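Local coordinates for protein probable amidase (Thermus thermophilus, PDB 2DC0) that belongs to the amidase signature family of enzymes, as a probable amidase built around a large mixed beta-sheet, with two copies in its assembly, at residues Y188-S192 with L223-I228; P357-P361 with V403-P407; V72-F76 with M117-A121; R84-K88 with N128-G132; L245-V251 with E369-K375. The contacts are given in a common frame with arbitrary orientation. Numbering follows the deposited sequence.

Contact 1. Residues Y188-S192 with L223-I228; sequences YGRVS and LAGESI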
# COMPACT_ATOMS: atom_id res chain seq x y z
N TYR A 188 1.41 -8.53 4.78
CA TYR A 188 -0.04 -8.60 4.94
C TYR A 188 -0.64 -9.69 4.04
O TYR A 188 -0.25 -9.82 2.88
CB TYR A 188 -0.68 -7.25 4.59
CG TYR A 188 -2.19 -7.25 4.65
CD1 TYR A 188 -2.86 -7.10 5.87
CD2 TYR A 188 -2.95 -7.40 3.49
CE1 TYR A 188 -4.25 -7.09 5.92
CE2 TYR A 188 -4.35 -7.40 3.54
CZ TYR A 188 -4.99 -7.24 4.75
OH TYR A 188 -6.37 -7.24 4.80
N GLY A 189 -1.57 -10.47 4.59
CA GLY A 189 -2.25 -11.49 3.83
C GLY A 189 -1.53 -12.78 3.49
O GLY A 189 -2.16 -13.72 3.01
N ARG A 190 -0.22 -12.86 3.71
CA ARG A 190 0.50 -14.08 3.38
C ARG A 190 -0.07 -15.28 4.15
O ARG A 190 -0.21 -16.37 3.60
CB ARG A 190 1.99 -13.92 3.67
CG ARG A 190 2.82 -15.08 3.15
CD ARG A 190 4.30 -14.85 3.39
NE ARG A 190 4.84 -13.77 2.57
CZ ARG A 190 5.07 -13.86 1.26
NH1 ARG A 190 4.80 -14.99 0.61
NH2 ARG A 190 5.58 -12.83 0.60
N VAL A 191 -0.40 -15.07 5.42
CA VAL A 191 -0.98 -16.13 6.24
C VAL A 191 -2.47 -15.78 6.37
O VAL A 191 -2.82 -14.69 6.81
CB VAL A 191 -0.33 -16.20 7.64
CG1 VAL A 191 -1.03 -17.27 8.48
CG2 VAL A 191 1.15 -16.54 7.50
N SER A 192 -3.33 -16.72 5.99
CA SER A 192 -4.76 -16.49 6.03
C SER A 192 -5.34 -16.22 7.41
O SER A 192 -5.01 -16.90 8.39
CB SER A 192 -5.52 -17.66 5.41
OG SER A 192 -6.91 -17.47 5.55
N LEU A 223 2.39 -22.06 7.53
CA LEU A 223 1.22 -21.21 7.72
C LEU A 223 0.76 -20.56 6.42
O LEU A 223 -0.43 -20.38 6.20
CB LEU A 223 1.51 -20.13 8.75
CG LEU A 223 1.59 -20.61 10.20
CD1 LEU A 223 2.20 -19.52 11.08
CD2 LEU A 223 0.20 -20.98 10.69
N ALA A 224 1.72 -20.20 5.58
CA ALA A 224 1.42 -19.55 4.31
C ALA A 224 1.11 -20.58 3.23
O ALA A 224 0.50 -20.27 2.22
CB ALA A 224 2.60 -18.69 3.88
N GLY A 225 1.55 -21.82 3.46
CA GLY A 225 1.32 -22.87 2.49
C GLY A 225 2.20 -22.72 1.26
O GLY A 225 1.82 -23.14 0.17
N GLU A 226 3.37 -22.12 1.43
CA GLU A 226 4.28 -21.94 0.31
C GLU A 226 5.71 -21.85 0.83
O GLU A 226 5.93 -21.48 1.98
CB GLU A 226 3.93 -20.66 -0.46
CG GLU A 226 4.10 -19.38 0.36
CD GLU A 226 3.56 -18.14 -0.34
OE1 GLU A 226 3.89 -17.92 -1.53
OE2 GLU A 226 2.80 -17.37 0.30
N SER A 227 6.67 -22.21 -0.01
CA SER A 227 8.06 -22.15 0.40
C SER A 227 8.55 -20.72 0.27
O SER A 227 8.11 -19.98 -0.61
CB SER A 227 8.93 -23.07 -0.46
OG SER A 227 9.00 -22.61 -1.79
N ILE A 228 9.46 -20.34 1.16
CA ILE A 228 10.02 -19.00 1.18
C ILE A 228 11.54 -19.14 1.08
O ILE A 228 12.20 -19.44 2.06
CB ILE A 228 9.64 -18.28 2.48
CG1 ILE A 228 8.12 -18.15 2.57
CG2 ILE A 228 10.32 -16.91 2.54
CD1 ILE A 228 7.51 -17.74 3.94
O HOH W 1 -2.66 -19.25 5.01
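A Schellman motif ends helix 213-224, and the loop 188-192 lies against that helix end. G225, with positive phi (73°), is the C-prime residue, and E226 N reaches back to the carbonyl of E221. The backbones come closest at V191 and A224, whose CA atoms are 4.6 Å apart. V191 and the stem of R190 cover the last helical turn: V191 CG2 packs on L223 CB at 3.8 Å, and R190 CG on A224 CB at 3.7 Å. R190, with chi1 and chi2 t before a bend at chi3 (m), runs past A224 to the residues beyond the helix, where its NH1 forms a salt bridge with E226 OE2 at 3.1 Å. The hydrogen bond within that bridge is weak, with an angle of 127°. The other terminal nitrogen, NH2, forms a salt bridge with D419, so two acidic residues share the arginine. A water ties the backbones together, accepting from S192 N (2.8 Å) and donating to L223 O (2.8 Å). Around the contact, V191 and L223 rest on strand 206-210, L223 also touches L104 of helix 99-106, and R190 and E226 meet L339 and K343 of the second subunit.

Contact 2. Residues P357-P361 with V403-P407; sequences PLPAP and VEGMP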
# COMPACT_ATOMS: atom_id res chain seq x y z
N PRO A 357 10.65 0.89 23.46
CA PRO A 357 11.51 1.98 23.95
C PRO A 357 12.11 1.68 25.31
O PRO A 357 13.08 2.32 25.73
CB PRO A 357 10.56 3.16 24.00
CG PRO A 357 9.28 2.50 24.47
CD PRO A 357 9.23 1.27 23.57
N LEU A 358 11.52 0.71 26.00
CA LEU A 358 11.93 0.34 27.34
C LEU A 358 11.63 -1.13 27.61
O LEU A 358 10.86 -1.76 26.88
CB LEU A 358 11.13 1.16 28.36
CG LEU A 358 11.18 2.70 28.31
CD1 LEU A 358 9.87 3.26 28.84
CD2 LEU A 358 12.36 3.19 29.13
N PRO A 359 12.25 -1.71 28.66
CA PRO A 359 11.96 -3.11 28.95
C PRO A 359 10.52 -3.14 29.47
O PRO A 359 9.96 -2.10 29.81
CB PRO A 359 12.98 -3.46 30.03
CG PRO A 359 13.19 -2.14 30.73
CD PRO A 359 13.28 -1.18 29.57
N ALA A 360 9.92 -4.33 29.51
CA ALA A 360 8.55 -4.47 29.99
C ALA A 360 8.42 -3.79 31.35
O ALA A 360 9.17 -4.09 32.28
CB ALA A 360 8.20 -5.95 30.10
N PRO A 361 7.45 -2.88 31.49
CA PRO A 361 7.24 -2.17 32.76
C PRO A 361 6.32 -2.90 33.75
O PRO A 361 5.65 -3.86 33.39
CB PRO A 361 6.64 -0.84 32.30
CG PRO A 361 5.77 -1.27 31.17
CD PRO A 361 6.61 -2.31 30.42
N VAL A 403 17.76 -4.93 29.59
CA VAL A 403 17.72 -3.71 30.38
C VAL A 403 16.94 -4.07 31.65
O VAL A 403 15.85 -4.64 31.58
CB VAL A 403 17.01 -2.55 29.62
CG1 VAL A 403 16.85 -1.33 30.51
CG2 VAL A 403 17.82 -2.18 28.38
N GLU A 404 17.51 -3.76 32.81
CA GLU A 404 16.89 -4.08 34.08
C GLU A 404 16.73 -5.60 34.24
O GLU A 404 15.77 -6.08 34.85
CB GLU A 404 15.52 -3.39 34.20
CG GLU A 404 15.63 -1.89 34.49
CD GLU A 404 14.30 -1.16 34.39
OE1 GLU A 404 13.25 -1.78 34.64
OE2 GLU A 404 14.30 0.05 34.08
N GLY A 405 17.66 -6.28 33.46
CA GLY A 405 17.62 -7.74 33.43
C GLY A 405 16.46 -8.26 32.62
O GLY A 405 16.16 -9.46 32.64
N MSE A 406 15.74 -7.15 31.83
CA MSE A 406 14.59 -7.61 31.03
C MSE A 406 14.94 -7.63 29.56
O MSE A 406 15.79 -6.87 29.10
CB MSE A 406 13.40 -6.69 31.28
CG MSE A 406 12.91 -6.72 32.72
SE MSE A 406 12.18 -8.45 33.19
CE MSE A 406 10.52 -8.30 32.19
N PRO A 407 14.29 -8.52 28.79
CA PRO A 407 14.52 -8.64 27.35
C PRO A 407 14.10 -7.38 26.60
O PRO A 407 13.13 -6.73 26.98
CB PRO A 407 13.64 -9.83 26.95
CG PRO A 407 13.55 -10.64 28.21
CD PRO A 407 13.38 -9.58 29.26
O HOH W 2 10.98 -6.77 28.61
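The pyrrolidine ring of P359 is the bump of this contact, and the end of a beta hairpin supplies the hollow. One wall is V403, with P359 CD 3.7 Å from V403 CG1 and P359 CB 3.5 Å from V403 O. The other is the selenomethionine M406, whose CB lies 3.5 Å from P359 CB. At the rim, E404 OE1 approaches P359 CG at 3.9 Å, while the same carboxylate is held in a salt bridge by R142. M406 is folded, with all three chi angles m, so that its CE reaches A360 CB at 3.9 Å. The gap left between the backbones beside A360 takes a water, which accepts from A360 N (2.8 Å) and donates to P407 O (2.7 Å). Helix 173-179 adds F178 against A360. The hollow owes its shape to the type I' turn V403-M406, closed by V403 N to M406 O (2.8 Å) and M406 N to V403 O (2.5 Å): a classic two-residue beta hairpin, here joining strands 395-403 and 406-413 of the central sheet.

Contact 3. Residues V72-F76 with M117-A121; sequences VKDLF and MHEIA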
# COMPACT_ATOMS: atom_id res chain seq x y z
N VAL A 72 -2.22 -21.85 20.53
CA VAL A 72 -2.88 -20.92 19.62
C VAL A 72 -3.59 -19.78 20.35
O VAL A 72 -4.37 -20.03 21.27
CB VAL A 72 -3.95 -21.66 18.76
CG1 VAL A 72 -4.67 -20.67 17.84
CG2 VAL A 72 -3.30 -22.77 17.95
N LYS A 73 -3.32 -18.54 19.93
CA LYS A 73 -3.95 -17.36 20.54
C LYS A 73 -5.46 -17.56 20.52
O LYS A 73 -6.01 -18.00 19.51
CB LYS A 73 -3.57 -16.11 19.73
CG LYS A 73 -4.03 -14.79 20.35
CD LYS A 73 -3.55 -13.63 19.50
CE LYS A 73 -3.74 -12.30 20.19
NZ LYS A 73 -3.24 -11.18 19.33
N ASP A 74 -6.15 -17.19 21.60
CA ASP A 74 -7.60 -17.42 21.68
C ASP A 74 -8.57 -16.61 20.82
O ASP A 74 -9.68 -16.32 21.27
CB ASP A 74 -8.07 -17.37 23.15
CG ASP A 74 -9.36 -18.15 23.37
OD1 ASP A 74 -9.55 -19.17 22.67
OD2 ASP A 74 -10.17 -17.77 24.24
N LEU A 75 -8.17 -16.27 19.60
CA LEU A 75 -9.07 -15.57 18.68
C LEU A 75 -9.20 -16.44 17.43
O LEU A 75 -10.00 -16.15 16.54
CB LEU A 75 -8.55 -14.17 18.33
CG LEU A 75 -7.15 -13.96 17.73
CD1 LEU A 75 -7.09 -14.44 16.29
CD2 LEU A 75 -6.84 -12.46 17.79
N PHE A 76 -8.40 -17.50 17.39
CA PHE A 76 -8.39 -18.47 16.29
C PHE A 76 -9.19 -19.70 16.75
O PHE A 76 -8.83 -20.35 17.74
CB PHE A 76 -6.97 -18.96 15.97
CG PHE A 76 -6.11 -17.96 15.25
CD1 PHE A 76 -6.32 -17.68 13.90
CD2 PHE A 76 -5.05 -17.33 15.90
CE1 PHE A 76 -5.48 -16.79 13.21
CE2 PHE A 76 -4.20 -16.45 15.22
CZ PHE A 76 -4.42 -16.18 13.88
N MSE A 117 -5.08 -13.53 25.99
CA MSE A 117 -4.74 -12.40 25.10
C MSE A 117 -5.41 -11.15 25.63
O MSE A 117 -6.38 -11.22 26.38
CB MSE A 117 -5.23 -12.70 23.69
CG MSE A 117 -6.68 -13.15 23.64
SE MSE A 117 -7.32 -13.31 21.83
CE MSE A 117 -7.75 -11.44 21.49
N HIS A 118 -4.95 -10.10 25.25
CA HIS A 118 -5.54 -8.84 25.66
C HIS A 118 -6.94 -8.90 25.07
O HIS A 118 -7.12 -9.36 23.94
CB HIS A 118 -4.76 -7.66 25.08
CG HIS A 118 -5.10 -6.35 25.71
ND1 HIS A 118 -4.31 -5.77 26.69
CD2 HIS A 118 -6.18 -5.54 25.57
CE1 HIS A 118 -4.89 -4.66 27.11
NE2 HIS A 118 -6.02 -4.50 26.45
N GLU A 119 -7.93 -8.43 25.83
CA GLU A 119 -9.32 -8.46 25.39
C GLU A 119 -9.56 -8.03 23.94
O GLU A 119 -9.22 -6.91 23.55
CB GLU A 119 -10.20 -7.64 26.34
CG GLU A 119 -11.67 -7.62 25.94
CD GLU A 119 -12.57 -7.13 27.06
OE1 GLU A 119 -12.17 -6.19 27.78
OE2 GLU A 119 -13.69 -7.67 27.20
N ILE A 120 -10.17 -8.95 23.19
CA ILE A 120 -10.48 -8.85 21.77
C ILE A 120 -9.33 -8.31 20.93
O ILE A 120 -9.54 -7.76 19.85
CB ILE A 120 -11.76 -8.01 21.46
CG1 ILE A 120 -11.59 -6.57 21.94
CG2 ILE A 120 -12.98 -8.68 22.07
CD1 ILE A 120 -12.63 -5.59 21.40
N ALA A 121 -8.12 -8.49 21.45
CA ALA A 121 -6.88 -8.06 20.79
C ALA A 121 -6.76 -6.54 20.69
O ALA A 121 -5.91 -6.03 19.96
CB ALA A 121 -6.79 -8.67 19.40
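Apolar packing carries this buried contact, and its hub is the selenomethionine M117. The SE atom of M117 sits against the bend after strand 69-73, 3.7 Å from D74 C and 3.8 Å from both N and CB of L75. L75 CD2 goes on to A121 CB at 4.1 Å, so the leucine touches both ends of the segment 117-121. The long arm of K73 joins the same packing through its methylenes, with K73 CE 3.8 Å from M117 CB, and all four of its chi angles are t. Polar groups are satisfied by neighbouring parts of the chain: K73 NZ hydrogen-bonds to the hydroxyls of S147, S148 and T166, and D74 OD2 accepts from R84 N. Within the segments, backbone bonds shape the bends, L75 N to K73 O at 2.8 Å and A121 N to H118 O at 2.8 Å. Segment 72-76 holds the last two residues of strand 69-73 and the bend after it; 117-121 lies in the loop after the neighbouring parallel strand 110-115. A fully extended lysine delivered from such a strand end to a serine hydroxyl is consistent with the Ser-cisSer-Lys triad of the amidase signature family, in which K73 and S147 would probably be the lysine and the cis-serine.

Contact 4. Residues R84-K88 with N128-G132; sequences RAGTK and NPWTG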
# COMPACT_ATOMS: atom_id res chain seq x y z
N ARG A 84 -12.85 -17.56 23.25
CA ARG A 84 -13.38 -16.48 24.09
C ARG A 84 -12.80 -15.10 23.81
O ARG A 84 -13.37 -14.09 24.21
CB ARG A 84 -13.17 -16.83 25.57
CG ARG A 84 -14.07 -17.96 26.06
CD ARG A 84 -13.79 -18.35 27.51
NE ARG A 84 -13.82 -17.21 28.43
CZ ARG A 84 -12.75 -16.53 28.83
NH1 ARG A 84 -11.54 -16.87 28.39
NH2 ARG A 84 -12.89 -15.52 29.68
N ALA A 85 -11.66 -15.05 23.13
CA ALA A 85 -11.02 -13.78 22.76
C ALA A 85 -10.75 -12.86 23.95
O ALA A 85 -10.74 -11.63 23.80
CB ALA A 85 -11.88 -13.06 21.72
N GLY A 86 -10.52 -13.45 25.11
CA GLY A 86 -10.23 -12.69 26.31
C GLY A 86 -11.31 -11.72 26.74
O GLY A 86 -11.03 -10.74 27.45
N THR A 87 -12.55 -11.98 26.35
CA THR A 87 -13.66 -11.09 26.70
C THR A 87 -14.85 -11.85 27.27
O THR A 87 -14.91 -13.07 27.20
CB THR A 87 -14.13 -10.30 25.46
OG1 THR A 87 -15.11 -9.33 25.85
CG2 THR A 87 -14.74 -11.24 24.43
N LYS A 88 -15.80 -11.11 27.84
CA LYS A 88 -17.01 -11.70 28.38
C LYS A 88 -18.19 -11.35 27.48
O LYS A 88 -19.29 -11.87 27.65
CB LYS A 88 -17.28 -11.17 29.80
CG LYS A 88 -16.65 -12.01 30.90
CD LYS A 88 -17.35 -13.36 31.02
CE LYS A 88 -16.58 -14.34 31.91
NZ LYS A 88 -15.34 -14.85 31.25
N ASN A 128 -5.76 -7.96 31.74
CA ASN A 128 -7.13 -8.32 31.41
C ASN A 128 -7.88 -8.60 32.72
O ASN A 128 -7.53 -9.51 33.46
CB ASN A 128 -7.08 -9.58 30.54
CG ASN A 128 -8.43 -9.97 29.97
OD1 ASN A 128 -9.43 -10.03 30.68
ND2 ASN A 128 -8.45 -10.28 28.67
N PRO A 129 -8.91 -7.80 33.02
CA PRO A 129 -9.71 -7.96 34.25
C PRO A 129 -10.59 -9.20 34.26
O PRO A 129 -11.00 -9.66 35.32
CB PRO A 129 -10.52 -6.67 34.29
CG PRO A 129 -10.77 -6.40 32.83
CD PRO A 129 -9.41 -6.67 32.21
N TRP A 130 -10.88 -9.74 33.08
CA TRP A 130 -11.72 -10.93 32.98
C TRP A 130 -10.97 -12.22 33.29
O TRP A 130 -11.42 -13.05 34.07
CB TRP A 130 -12.32 -11.04 31.57
CG TRP A 130 -13.21 -9.90 31.16
CD1 TRP A 130 -13.24 -9.29 29.95
CD2 TRP A 130 -14.21 -9.25 31.96
NE1 TRP A 130 -14.19 -8.29 29.93
CE2 TRP A 130 -14.81 -8.25 31.16
CE3 TRP A 130 -14.67 -9.42 33.28
CZ2 TRP A 130 -15.83 -7.41 31.63
CZ3 TRP A 130 -15.69 -8.59 33.75
CH2 TRP A 130 -16.26 -7.60 32.92
N THR A 131 -9.81 -12.38 32.65
CA THR A 131 -8.98 -13.57 32.80
C THR A 131 -7.86 -13.39 33.82
O THR A 131 -7.26 -14.36 34.27
CB THR A 131 -8.30 -13.89 31.47
OG1 THR A 131 -7.38 -12.84 31.15
CG2 THR A 131 -9.33 -14.00 30.36
N GLY A 132 -7.60 -12.14 34.18
CA GLY A 132 -6.51 -11.88 35.09
C GLY A 132 -5.35 -11.52 34.17
O GLY A 132 -5.34 -11.94 33.02
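Two tight bends meet here. Residues R84-T87 form a type I' beta turn, with T87 N bonded to R84 O at 3.1 Å, and residues 129-131 take up helical angles behind N128. N128 folds its side chain over that bend: OD1 accepts from W130 N (2.8 Å), an Asx turn, and from T131 N (3.1 Å), an Asx motif. Its NH2 group faces the other segment, where N128 ND2 donates to G86 O at 2.9 Å and a nearly straight 168°. G86 suits the place doubly, having positive phi and a position where a CB would come within 3.1 Å of N128 ND2. W130 lies along the turn, with its CD1 3.6 Å from G86 O and 3.7 Å from T87 CA. K88 covers one face of the indole, a CH-pi contact with CG 4.1 Å from the centroid of the five-membered ring. T131 CG2 meets R84 NH2 at 3.9 Å. W130 NE1 and T87 OG1 both bond to E119 OE2, and N128 ND2 also donates to M117 O. The chemistry implies that one asparagine sets both the shape of its own bend and its link to the facing turn, while a single carboxylate serves both segments.

Contact 5. Residues L245-V251 with E369-K375; sequences LEGRLGV and ELESGRK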
# COMPACT_ATOMS: atom_id res chain seq x y z
N LEU A 245 12.95 7.86 15.16
CA LEU A 245 13.26 7.43 16.52
C LEU A 245 13.58 8.55 17.50
O LEU A 245 13.55 8.35 18.72
CB LEU A 245 14.44 6.45 16.50
CG LEU A 245 14.21 5.11 15.79
CD1 LEU A 245 15.53 4.35 15.70
CD2 LEU A 245 13.17 4.30 16.55
N GLU A 246 13.89 9.72 16.97
CA GLU A 246 14.22 10.87 17.79
C GLU A 246 13.24 11.09 18.95
O GLU A 246 12.06 11.34 18.73
CB GLU A 246 14.28 12.11 16.90
CG GLU A 246 14.77 13.35 17.60
CD GLU A 246 15.11 14.44 16.61
OE1 GLU A 246 16.16 14.33 15.94
OE2 GLU A 246 14.32 15.40 16.49
N GLY A 247 13.75 10.96 20.17
CA GLY A 247 12.93 11.17 21.35
C GLY A 247 11.92 10.08 21.69
O GLY A 247 11.16 10.22 22.65
N ARG A 248 11.90 8.99 20.93
CA ARG A 248 10.93 7.93 21.20
C ARG A 248 11.49 6.69 21.89
O ARG A 248 10.78 5.70 22.06
CB ARG A 248 10.21 7.55 19.90
CG ARG A 248 9.37 8.70 19.33
CD ARG A 248 8.26 8.19 18.44
NE ARG A 248 7.46 9.27 17.85
CZ ARG A 248 6.48 9.93 18.46
NH1 ARG A 248 6.14 9.64 19.71
NH2 ARG A 248 5.82 10.88 17.80
N LEU A 249 12.75 6.74 22.28
CA LEU A 249 13.38 5.61 22.96
C LEU A 249 13.74 6.01 24.39
O LEU A 249 13.92 7.18 24.69
CB LEU A 249 14.65 5.20 22.23
CG LEU A 249 14.49 4.67 20.80
CD1 LEU A 249 15.85 4.32 20.23
CD2 LEU A 249 13.59 3.45 20.81
N GLY A 250 13.81 5.02 25.28
CA GLY A 250 14.21 5.30 26.64
C GLY A 250 15.73 5.37 26.59
O GLY A 250 16.34 4.74 25.73
N VAL A 251 16.34 6.13 27.49
CA VAL A 251 17.80 6.27 27.53
C VAL A 251 18.61 4.97 27.44
O VAL A 251 19.60 4.90 26.70
CB VAL A 251 18.25 7.03 28.80
CG1 VAL A 251 19.78 7.07 28.88
CG2 VAL A 251 17.71 8.46 28.78
N GLU A 369 8.91 6.92 31.19
CA GLU A 369 9.94 7.92 30.97
C GLU A 369 10.76 7.65 29.72
O GLU A 369 11.50 6.67 29.65
CB GLU A 369 10.88 7.96 32.18
CG GLU A 369 10.56 9.04 33.20
CD GLU A 369 10.66 10.43 32.61
OE1 GLU A 369 11.73 10.77 32.04
OE2 GLU A 369 9.67 11.19 32.70
N LEU A 370 10.61 8.51 28.72
CA LEU A 370 11.38 8.38 27.49
C LEU A 370 12.49 9.41 27.55
O LEU A 370 12.50 10.27 28.43
CB LEU A 370 10.51 8.65 26.26
CG LEU A 370 9.32 7.70 26.03
CD1 LEU A 370 8.65 8.04 24.71
CD2 LEU A 370 9.81 6.26 26.03
N GLU A 371 13.43 9.34 26.61
CA GLU A 371 14.54 10.27 26.57
C GLU A 371 14.06 11.72 26.41
O GLU A 371 14.78 12.67 26.74
CB GLU A 371 15.51 9.89 25.44
CG GLU A 371 14.95 10.07 24.02
CD GLU A 371 15.65 9.17 23.01
OE1 GLU A 371 16.84 8.85 23.21
OE2 GLU A 371 15.01 8.79 22.00
N SER A 372 12.83 11.88 25.92
CA SER A 372 12.25 13.20 25.70
C SER A 372 11.23 13.62 26.76
O SER A 372 10.61 14.67 26.63
CB SER A 372 11.57 13.24 24.33
OG SER A 372 10.54 12.27 24.27
N GLY A 373 11.06 12.81 27.80
CA GLY A 373 10.11 13.14 28.85
C GLY A 373 9.04 12.09 29.03
O GLY A 373 9.05 11.05 28.37
N ARG A 374 8.09 12.36 29.93
CA ARG A 374 7.01 11.41 30.19
C ARG A 374 6.14 11.21 28.97
O ARG A 374 6.00 12.11 28.14
CB ARG A 374 6.14 11.88 31.37
CG ARG A 374 6.93 12.22 32.62
CD ARG A 374 6.07 12.07 33.87
NE ARG A 374 5.75 10.67 34.14
CZ ARG A 374 6.65 9.73 34.40
NH1 ARG A 374 7.94 10.03 34.44
NH2 ARG A 374 6.26 8.48 34.62
N LYS A 375 5.54 10.04 28.85
CA LYS A 375 4.68 9.75 27.71
C LYS A 375 3.70 8.65 28.10
O LYS A 375 4.03 7.75 28.87
CB LYS A 375 5.53 9.28 26.52
CG LYS A 375 4.91 9.54 25.16
CD LYS A 375 4.95 11.02 24.82
CE LYS A 375 4.25 11.31 23.49
NZ LYS A 375 4.86 10.55 22.36
O HOH W 3 14.46 6.95 29.68
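The tip of a two-residue beta hairpin, strands 367-370 and 373-376, docks on the loop joining helix 242-245 to helix 251-263. The hairpin closes itself through a type I turn, with L370 N to G373 O and G373 N to L370 O both at 3.0 Å. The facing loop makes a type II turn, R248 N donating to L245 O at 2.8 Å. Between them, L249 is satisfied at both backbone polar atoms by E371: L249 O accepts from E371 N at 2.9 Å, and L249 N donates to E371 OE2 at 3.1 Å. That carboxylate also forms a salt bridge with R254. G247 O takes the hydroxyl of S372, OG to O 2.7 Å. Next along the loop, G250, the N-cap residue of helix 251-263, uses its amide on P357 O, and a water accepts from V251 N and donates to E369 O, each at 3.0 Å. Across the hairpin, R374 NH1 meets E369 OE2 in a salt bridge of 2.7 Å. R248 NH1 and K375 NZ are two donors of like charge with no bond between them, although they stand just 3.1 Å apart.

Overall arrangement
The contacts fall into two interlocked pairs and one contact between them along the chain. Contacts 3 and 4 come first, their segments alternating, with centres about 9 Å apart; I120 N to A85 O and E119 OE2 to T87 OG1 join them. Contact 1, which the second subunit touches, follows in sequence, its centre about 20 Å from that of contact 3. Contacts 5 and 2 then alternate, with centres about 14 Å apart, and are joined by G250 N to P357 O; they lie on the opposite side of the chain's centre from contact 1. Contacts 2 and 3 reach the same mixed sheet, about 24 Å apart between centres, contact 3 at the end of strand 69-73 and contact 2 at the turn between strands 395-403 and 406-413.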